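Local structure of cytochrome c-552 (Thiobacillus ferrooxidans, 1H1O) at residues Ala80-Phe83 against Asn84-Pro88; Ala36-His39 against Lys40-Glu44; Thr149-Asn153 against Gly154-Asn158. The protein transfers electrons in the periplasm as a diheme, high-potential c-type cytochrome of the c4 class. All coordinates share one frame; numbering follows the deposited sequence.

Contact 1 (Ala80-Phe83 against Asn84-Pro88); sequences ADYF and NAQKP
From Ala80 to Ala85 the chain closes the last turn of helix 73-85, Asn84 N bonding to Ala80 O at 3.1 Å and Ala85 N to Asp81 O at 3.1 Å, before Gln86 leaves helical geometry. This is the C-terminal end of a helix in the first cytochrome c domain, and the regular pattern gives way here: the bonds of Gln86 N to Tyr82 O and Phe83 O are weak. Ala80 suits the buried flank, because its small methyl lets helix 40-51 approach through Met43. Phe83 is also buried and touches heme, Cys16 and Leu35. Its CG stands anti to the carbonyl carbon (chi1 -64°), that of Tyr82 anti to the backbone N (chi1 179°), and the two rings can therefore meet. Tyr82 CD2 sits over the centre of the Phe83 face, 3.7 Å above its plane. Gln86 CG comes 4.1 Å from Tyr82 CE2, and the Gln86 chain extends alongside Phe83, so a flexible side chain with a polar end fits this partly exposed border. The amide plane is turned 68° from the Phe83 ring, and Gln86 NE2 lies at the ring edge, in its plane, modelled at a doubtfully tight 3.0 Å from Phe83 CD2.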
# COMPACT_ATOMS: atom_id res chain seq x y z
N ALA A 80 -0.34 1.91 -14.78
CA ALA A 80 -0.82 0.81 -13.95
C ALA A 80 -0.22 -0.48 -14.49
O ALA A 80 0.31 -1.30 -13.74
CB ALA A 80 -2.34 0.75 -14.00
N ASP A 81 -0.30 -0.63 -15.81
CA ASP A 81 0.22 -1.81 -16.48
C ASP A 81 1.72 -1.94 -16.26
O ASP A 81 2.23 -3.01 -15.88
CB ASP A 81 -0.07 -1.71 -17.98
CG ASP A 81 -0.54 -3.02 -18.56
OD1 ASP A 81 -1.71 -3.39 -18.31
OD2 ASP A 81 0.25 -3.70 -19.26
N TYR A 82 2.43 -0.84 -16.50
CA TYR A 82 3.88 -0.81 -16.36
C TYR A 82 4.40 -1.29 -15.02
O TYR A 82 5.19 -2.23 -14.95
CB TYR A 82 4.40 0.60 -16.61
CG TYR A 82 5.90 0.69 -16.45
CD1 TYR A 82 6.75 0.12 -17.39
CD2 TYR A 82 6.46 1.30 -15.33
CE1 TYR A 82 8.12 0.14 -17.22
CE2 TYR A 82 7.84 1.33 -15.15
CZ TYR A 82 8.66 0.75 -16.10
OH TYR A 82 10.02 0.76 -15.91
N PHE A 83 3.96 -0.64 -13.94
CA PHE A 83 4.43 -1.03 -12.62
C PHE A 83 3.97 -2.42 -12.21
O PHE A 83 4.69 -3.14 -11.53
CB PHE A 83 4.00 0.01 -11.57
CG PHE A 83 4.61 1.37 -11.78
CD1 PHE A 83 3.86 2.41 -12.33
CD2 PHE A 83 5.94 1.61 -11.49
CE1 PHE A 83 4.44 3.66 -12.59
CE2 PHE A 83 6.53 2.84 -11.74
CZ PHE A 83 5.78 3.87 -12.29
N ASN A 84 2.76 -2.80 -12.64
CA ASN A 84 2.23 -4.12 -12.31
C ASN A 84 3.18 -5.19 -12.84
O ASN A 84 3.37 -6.22 -12.21
CB ASN A 84 0.83 -4.31 -12.92
CG ASN A 84 0.31 -5.75 -12.78
OD1 ASN A 84 0.27 -6.31 -11.68
ND2 ASN A 84 -0.09 -6.34 -13.90
N ALA A 85 3.77 -4.92 -14.01
CA ALA A 85 4.69 -5.85 -14.64
C ALA A 85 6.12 -5.76 -14.12
O ALA A 85 6.88 -6.71 -14.25
CB ALA A 85 4.68 -5.65 -16.15
N GLN A 86 6.49 -4.62 -13.53
CA GLN A 86 7.84 -4.44 -13.01
C GLN A 86 8.39 -5.64 -12.28
O GLN A 86 7.66 -6.33 -11.57
CB GLN A 86 7.91 -3.26 -12.04
CG GLN A 86 8.19 -1.91 -12.66
CD GLN A 86 8.95 -1.00 -11.70
OE1 GLN A 86 10.18 -0.96 -11.70
NE2 GLN A 86 8.21 -0.29 -10.85
N LYS A 87 9.68 -5.87 -12.45
CA LYS A 87 10.37 -6.97 -11.78
C LYS A 87 11.69 -6.42 -11.26
O LYS A 87 12.34 -5.62 -11.93
CB LYS A 87 10.65 -8.11 -12.76
CG LYS A 87 9.41 -8.70 -13.42
CD LYS A 87 8.51 -9.40 -12.43
CE LYS A 87 7.29 -9.95 -13.15
NZ LYS A 87 6.30 -10.53 -12.21
N PRO A 88 12.10 -6.83 -10.05
CA PRO A 88 11.36 -7.77 -9.20
C PRO A 88 10.21 -7.06 -8.51
O PRO A 88 10.33 -5.88 -8.16
CB PRO A 88 12.41 -8.23 -8.18
CG PRO A 88 13.74 -7.72 -8.72
CD PRO A 88 13.37 -6.45 -9.41

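Contact 2 (Ala36-His39 against Lys40-Glu44). With HEM (protoporphyrin IX containing Fe), chain D.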
# COMPACT_ATOMS: atom_id res chain seq x y z
N ALA A 36 6.04 -1.82 -7.87
CA ALA A 36 6.33 -3.03 -8.62
C ALA A 36 5.39 -4.20 -8.27
O ALA A 36 5.25 -4.59 -7.11
CB ALA A 36 7.78 -3.45 -8.38
N GLY A 37 4.74 -4.75 -9.29
CA GLY A 37 3.86 -5.88 -9.06
C GLY A 37 2.51 -5.58 -8.45
O GLY A 37 1.72 -6.50 -8.22
N GLN A 38 2.22 -4.31 -8.16
CA GLN A 38 0.93 -3.97 -7.59
C GLN A 38 -0.07 -4.29 -8.69
O GLN A 38 0.24 -4.15 -9.88
CB GLN A 38 0.88 -2.49 -7.22
CG GLN A 38 -0.34 -2.08 -6.39
CD GLN A 38 -0.54 -3.00 -5.19
OE1 GLN A 38 -1.27 -3.98 -5.26
NE2 GLN A 38 0.13 -2.69 -4.08
N HIS A 39 -1.27 -4.73 -8.32
CA HIS A 39 -2.27 -5.09 -9.32
C HIS A 39 -2.75 -3.89 -10.13
O HIS A 39 -2.94 -2.79 -9.60
CB HIS A 39 -3.43 -5.81 -8.64
CG HIS A 39 -2.99 -6.98 -7.83
ND1 HIS A 39 -2.31 -8.05 -8.37
CD2 HIS A 39 -3.07 -7.22 -6.49
CE1 HIS A 39 -1.99 -8.89 -7.41
NE2 HIS A 39 -2.43 -8.41 -6.26
N LYS A 40 -2.94 -4.12 -11.42
CA LYS A 40 -3.37 -3.10 -12.36
C LYS A 40 -4.58 -2.31 -11.87
O LYS A 40 -4.52 -1.09 -11.70
CB LYS A 40 -3.67 -3.73 -13.73
CG LYS A 40 -2.43 -4.27 -14.43
CD LYS A 40 -2.73 -4.83 -15.82
CE LYS A 40 -3.33 -6.24 -15.77
NZ LYS A 40 -2.34 -7.24 -15.28
N SER A 41 -5.68 -3.01 -11.63
CA SER A 41 -6.90 -2.36 -11.18
C SER A 41 -6.65 -1.52 -9.94
O SER A 41 -7.23 -0.46 -9.78
CB SER A 41 -7.97 -3.41 -10.87
OG SER A 41 -7.39 -4.45 -10.10
N TYR A 42 -5.79 -1.99 -9.05
CA TYR A 42 -5.53 -1.21 -7.86
C TYR A 42 -4.79 0.09 -8.21
O TYR A 42 -5.23 1.19 -7.83
CB TYR A 42 -4.69 -1.99 -6.85
CG TYR A 42 -4.43 -1.16 -5.62
CD1 TYR A 42 -5.43 -0.96 -4.67
CD2 TYR A 42 -3.20 -0.52 -5.43
CE1 TYR A 42 -5.21 -0.16 -3.57
CE2 TYR A 42 -2.97 0.27 -4.32
CZ TYR A 42 -3.99 0.45 -3.39
OH TYR A 42 -3.79 1.19 -2.26
N MET A 43 -3.68 -0.06 -8.93
CA MET A 43 -2.87 1.08 -9.34
C MET A 43 -3.78 2.08 -10.00
O MET A 43 -3.80 3.27 -9.68
CB MET A 43 -1.82 0.65 -10.37
CG MET A 43 -0.76 -0.29 -9.85
SD MET A 43 0.27 0.50 -8.61
CE MET A 43 1.56 1.30 -9.68
N GLU A 44 -4.57 1.57 -10.94
CA GLU A 44 -5.49 2.37 -11.71
C GLU A 44 -6.46 3.10 -10.80
O GLU A 44 -6.68 4.30 -10.97
CB GLU A 44 -6.26 1.47 -12.66
CG GLU A 44 -6.63 2.10 -13.98
CD GLU A 44 -7.38 1.13 -14.86
OE1 GLU A 44 -8.60 0.95 -14.64
OE2 GLU A 44 -6.75 0.53 -15.76
CHA HEM D . 1.55 6.73 -3.96
CHB HEM D . 1.53 6.20 -8.73
CHC HEM D . 4.72 9.80 -9.10
CHD HEM D . 4.83 10.25 -4.37
C1A HEM D . 1.25 6.25 -5.24
C2A HEM D . 0.30 5.20 -5.54
C3A HEM D . 0.30 5.05 -6.90
C4A HEM D . 1.25 6.02 -7.40
CMA HEM D . -0.50 4.11 -7.76
CAA HEM D . -0.52 4.44 -4.53
CBA HEM D . 0.14 3.11 -4.10
CGA HEM D . -0.57 2.37 -3.13
O1A HEM D . 0.05 1.36 -2.64
O2A HEM D . -1.72 2.66 -2.74
C1B HEM D . 2.40 7.15 -9.24
C2B HEM D . 2.62 7.33 -10.65
C3B HEM D . 3.50 8.36 -10.77
C4B HEM D . 3.83 8.78 -9.42
CMB HEM D . 1.95 6.50 -11.73
CAB HEM D . 4.06 9.02 -12.01
CBB HEM D . 2.99 9.67 -12.93
C1C HEM D . 5.04 10.23 -7.85
C2C HEM D . 5.96 11.31 -7.56
C3C HEM D . 5.97 11.43 -6.21
C4C HEM D . 5.09 10.44 -5.70
CMC HEM D . 6.69 12.08 -8.63
CAC HEM D . 6.74 12.41 -5.32
CBC HEM D . 6.46 13.91 -5.66
C1D HEM D . 3.95 9.32 -3.83
C2D HEM D . 3.69 9.21 -2.41
C3D HEM D . 2.76 8.24 -2.30
C4D HEM D . 2.47 7.75 -3.65
CMD HEM D . 4.35 10.05 -1.35
CAD HEM D . 2.06 7.73 -1.09
CBD HEM D . 0.97 8.88 -0.76
CGD HEM D . -0.15 8.51 -0.01
O1D HEM D . 0.03 8.05 1.14
O2D HEM D . -1.32 8.67 -0.44
NA HEM D . 1.82 6.74 -6.37
NB HEM D . 3.15 8.03 -8.48
NC HEM D . 4.52 9.71 -6.68
ND HEM D . 3.21 8.43 -4.56
FE HEM D . 3.20 8.22 -6.51
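The start of helix 40-51, with His39 as N-cap residue, joins Gln38 to Tyr42 and Met43 beside the heme of the first cytochrome c domain. His39 O accepts the first-turn bond from Met43 N at 2.9 Å, almost straight at 176°. Gln38 bends at its second torsion (chi2 50°), which lays the aliphatic part against the helix and turns the amide toward the backbone N of His39. Gln38 CG is 3.4 Å from Tyr42 CD2, the amide and ring planes being 57° apart, and Gln38 CB meets Met43 SD at 3.4 Å. The flexible thioether suits this buried corner, since SD also approaches the heme methyl CMA at 3.8 Å. Gln38 OE1 accepts from His39 N at 3.2 Å and from Arg135 N as well, while His39 NE2 bonds to Gln128 O. Tyrosine suits this place, because the ring of Tyr42 packs while its hydroxyl stays polar: Tyr42 OH donates to heme O2A at 2.6 Å, the carboxylate lying at the ring edge, in its plane. With Arg156 NH2 also bonded to that hydroxyl, the propionate is probably stabilised as an anion, the phenol probably relaying the link to the second domain.

Contact 3 (Thr149-Asn153 against Gly154-Asn158). With ZN (zinc ion), chain H; HEM (protoporphyrin IX containing Fe), chain C.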
# COMPACT_ATOMS: atom_id res chain seq x y z
N THR A 149 -2.74 4.21 9.48
CA THR A 149 -3.02 5.39 10.28
C THR A 149 -4.10 6.23 9.57
O THR A 149 -5.05 6.70 10.19
CB THR A 149 -1.75 6.22 10.45
OG1 THR A 149 -0.76 5.41 11.07
CG2 THR A 149 -2.02 7.45 11.33
N TYR A 150 -3.93 6.40 8.26
CA TYR A 150 -4.88 7.17 7.45
C TYR A 150 -6.27 6.51 7.44
O TYR A 150 -7.29 7.19 7.44
CB TYR A 150 -4.38 7.28 6.01
CG TYR A 150 -3.23 8.25 5.76
CD1 TYR A 150 -2.32 8.01 4.74
CD2 TYR A 150 -3.10 9.44 6.50
CE1 TYR A 150 -1.31 8.91 4.44
CE2 TYR A 150 -2.08 10.36 6.21
CZ TYR A 150 -1.18 10.08 5.17
OH TYR A 150 -0.15 10.93 4.83
N PHE A 151 -6.29 5.19 7.40
CA PHE A 151 -7.54 4.43 7.40
C PHE A 151 -8.19 4.51 8.77
O PHE A 151 -9.41 4.67 8.89
CB PHE A 151 -7.28 2.97 7.06
CG PHE A 151 -7.00 2.72 5.61
CD1 PHE A 151 -7.86 3.21 4.63
CD2 PHE A 151 -5.94 1.93 5.22
CE1 PHE A 151 -7.66 2.90 3.28
CE2 PHE A 151 -5.74 1.61 3.86
CZ PHE A 151 -6.61 2.10 2.91
N HIS A 152 -7.37 4.39 9.81
CA HIS A 152 -7.84 4.45 11.18
C HIS A 152 -8.32 5.86 11.44
O HIS A 152 -9.32 6.08 12.11
CB HIS A 152 -6.70 4.09 12.12
CG HIS A 152 -7.11 4.01 13.55
ND1 HIS A 152 -7.86 2.97 14.05
CD2 HIS A 152 -6.91 4.86 14.58
CE1 HIS A 152 -8.10 3.18 15.33
NE2 HIS A 152 -7.53 4.33 15.68
N ASN A 153 -7.60 6.83 10.88
CA ASN A 153 -7.93 8.24 11.00
C ASN A 153 -9.18 8.61 10.23
O ASN A 153 -9.94 9.48 10.65
CB ASN A 153 -6.81 9.12 10.43
CG ASN A 153 -5.74 9.40 11.43
OD1 ASN A 153 -4.68 9.95 11.09
ND2 ASN A 153 -6.00 9.04 12.69
N GLY A 154 -9.36 7.98 9.08
CA GLY A 154 -10.50 8.31 8.23
C GLY A 154 -10.03 9.32 7.18
O GLY A 154 -10.81 9.74 6.31
N THR A 155 -8.76 9.71 7.24
CA THR A 155 -8.27 10.68 6.26
C THR A 155 -8.11 10.03 4.88
O THR A 155 -8.17 10.71 3.85
CB THR A 155 -6.98 11.36 6.78
OG1 THR A 155 -6.01 10.38 7.16
CG2 THR A 155 -7.31 12.21 8.01
N ARG A 156 -7.89 8.72 4.86
CA ARG A 156 -7.87 8.01 3.60
C ARG A 156 -9.22 7.32 3.66
O ARG A 156 -9.43 6.42 4.48
CB ARG A 156 -6.75 6.98 3.49
CG ARG A 156 -6.85 6.25 2.16
CD ARG A 156 -5.69 5.31 1.90
NE ARG A 156 -6.00 4.44 0.78
CZ ARG A 156 -5.16 3.55 0.27
NH1 ARG A 156 -3.95 3.41 0.79
NH2 ARG A 156 -5.55 2.76 -0.73
N VAL A 157 -10.14 7.78 2.82
CA VAL A 157 -11.50 7.25 2.82
C VAL A 157 -11.70 6.00 1.99
O VAL A 157 -11.49 5.99 0.77
CB VAL A 157 -12.50 8.33 2.35
CG1 VAL A 157 -13.89 7.75 2.31
CG2 VAL A 157 -12.46 9.53 3.28
N ASN A 158 -12.13 4.95 2.67
CA ASN A 158 -12.43 3.67 2.05
C ASN A 158 -13.29 2.93 3.05
O ASN A 158 -12.85 2.60 4.15
CB ASN A 158 -11.15 2.89 1.75
CG ASN A 158 -11.44 1.51 1.20
OD1 ASN A 158 -11.45 0.52 1.93
ND2 ASN A 158 -11.69 1.44 -0.11
ZN ZN H . -7.94 5.67 17.49
CHA HEM C . -5.81 -1.54 1.35
CHB HEM C . -3.99 -3.25 5.44
CHC HEM C . -7.85 -6.11 5.87
CHD HEM C . -9.60 -4.44 1.78
C1A HEM C . -4.96 -1.75 2.44
C2A HEM C . -3.71 -1.05 2.67
C3A HEM C . -3.18 -1.53 3.81
C4A HEM C . -4.14 -2.53 4.29
CMA HEM C . -1.91 -1.15 4.51
CAA HEM C . -3.16 0.01 1.77
CBA HEM C . -2.35 -0.55 0.61
CGA HEM C . -1.68 0.42 -0.13
O1A HEM C . -0.87 -0.04 -0.99
O2A HEM C . -1.85 1.64 0.00
C1B HEM C . -4.90 -4.18 5.90
C2B HEM C . -4.74 -4.89 7.15
C3B HEM C . -5.85 -5.66 7.27
C4B HEM C . -6.65 -5.46 6.10
CMB HEM C . -3.56 -4.70 8.07
CAB HEM C . -6.26 -6.57 8.37
CBB HEM C . -6.25 -5.90 9.78
C1C HEM C . -8.66 -5.93 4.80
C2C HEM C . -9.91 -6.60 4.58
C3C HEM C . -10.39 -6.09 3.42
C4C HEM C . -9.45 -5.15 2.94
CMC HEM C . -10.48 -7.64 5.53
CAC HEM C . -11.72 -6.38 2.68
CBC HEM C . -12.98 -6.25 3.58
C1D HEM C . -8.72 -3.49 1.28
C2D HEM C . -8.95 -2.74 0.05
C3D HEM C . -7.90 -1.93 -0.06
C4D HEM C . -7.01 -2.19 1.10
CMD HEM C . -10.15 -2.90 -0.83
CAD HEM C . -7.59 -0.91 -1.12
CBD HEM C . -8.45 0.41 -0.85
CGD HEM C . -8.52 1.27 -1.97
O1D HEM C . -9.21 0.94 -3.00
O2D HEM C . -7.91 2.38 -1.96
NA HEM C . -5.20 -2.64 3.42
NB HEM C . -6.08 -4.54 5.27
NC HEM C . -8.38 -5.04 3.77
ND HEM C . -7.54 -3.14 1.90
FE HEM C . -6.80 -3.86 3.58
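Phe151 and Arg156 run side by side and point the same way, toward the propionates of the second domain's heme. The ring and guanidinium planes are 35° apart, and Phe151 CZ lies 3.2 Å above the guanidinium plane, off toward its rim, with one face of the charged group against the aromatic tip. Arg156 is stretched out from CG to NE, with CG anti to the backbone N (chi1 178°), and this length lets it bond both propionates: NH1 reaches heme O2A at 2.9 Å and NH2 reaches O2D at 2.7 Å. Such a fork suits arginine, whose N-H groups diverge within one plane and whose charge probably offsets part of theirs. Phe151 meets the heme edge-on, its CE2 3.6 Å from C2A, while Asn158 CB packs obliquely on the ring's CE1 side. The turn that makes this possible is a helix C-terminus ended by glycine: helix 141-153 ends at Asn153, and Gly154 follows with positive phi (96°), which would press a side chain against Asn153 O. Tyr150 O is gripped twice, by Gly154 N at 2.8 Å and by Arg156 N at 3.1 Å, coming from opposite faces of the carbonyl plane. Tyr150 CB and Arg156 CB touch at 3.5 Å, Thr155 OG1 leans obliquely on the tyrosine ring beside CD2, and Tyr150 OH bonds to Asn59 N. Asn158 begins the next helix as its N-cap, OD1 accepting from Met161 N. His152 points away from segment 154-158, bonding Ala165 O through ND1 and binding zinc through NE2 at 2.3 Å.

In the fold
Contacts 1 and 2 belong to one cytochrome c domain and touch directly: the end of helix 73-85 lies on the loop leading into helix 40-51, with Phe83 O probably hydrogen-bonded to Gly37 N at 2.8 Å. Contact 3 belongs to the second domain, on the opposite side of the chain's centre from contact 1, their centres about 26 Å apart. Contact 2 is the most central and the one that meets both others. Chemistry follows place: contact 1, partly buried with an exposed border, is backbone bonds and ring packing, Phe83 touching heme; contact 2 joins a helix start to one propionate; contact 3 ends a helix and meets two propionates with a buried charge.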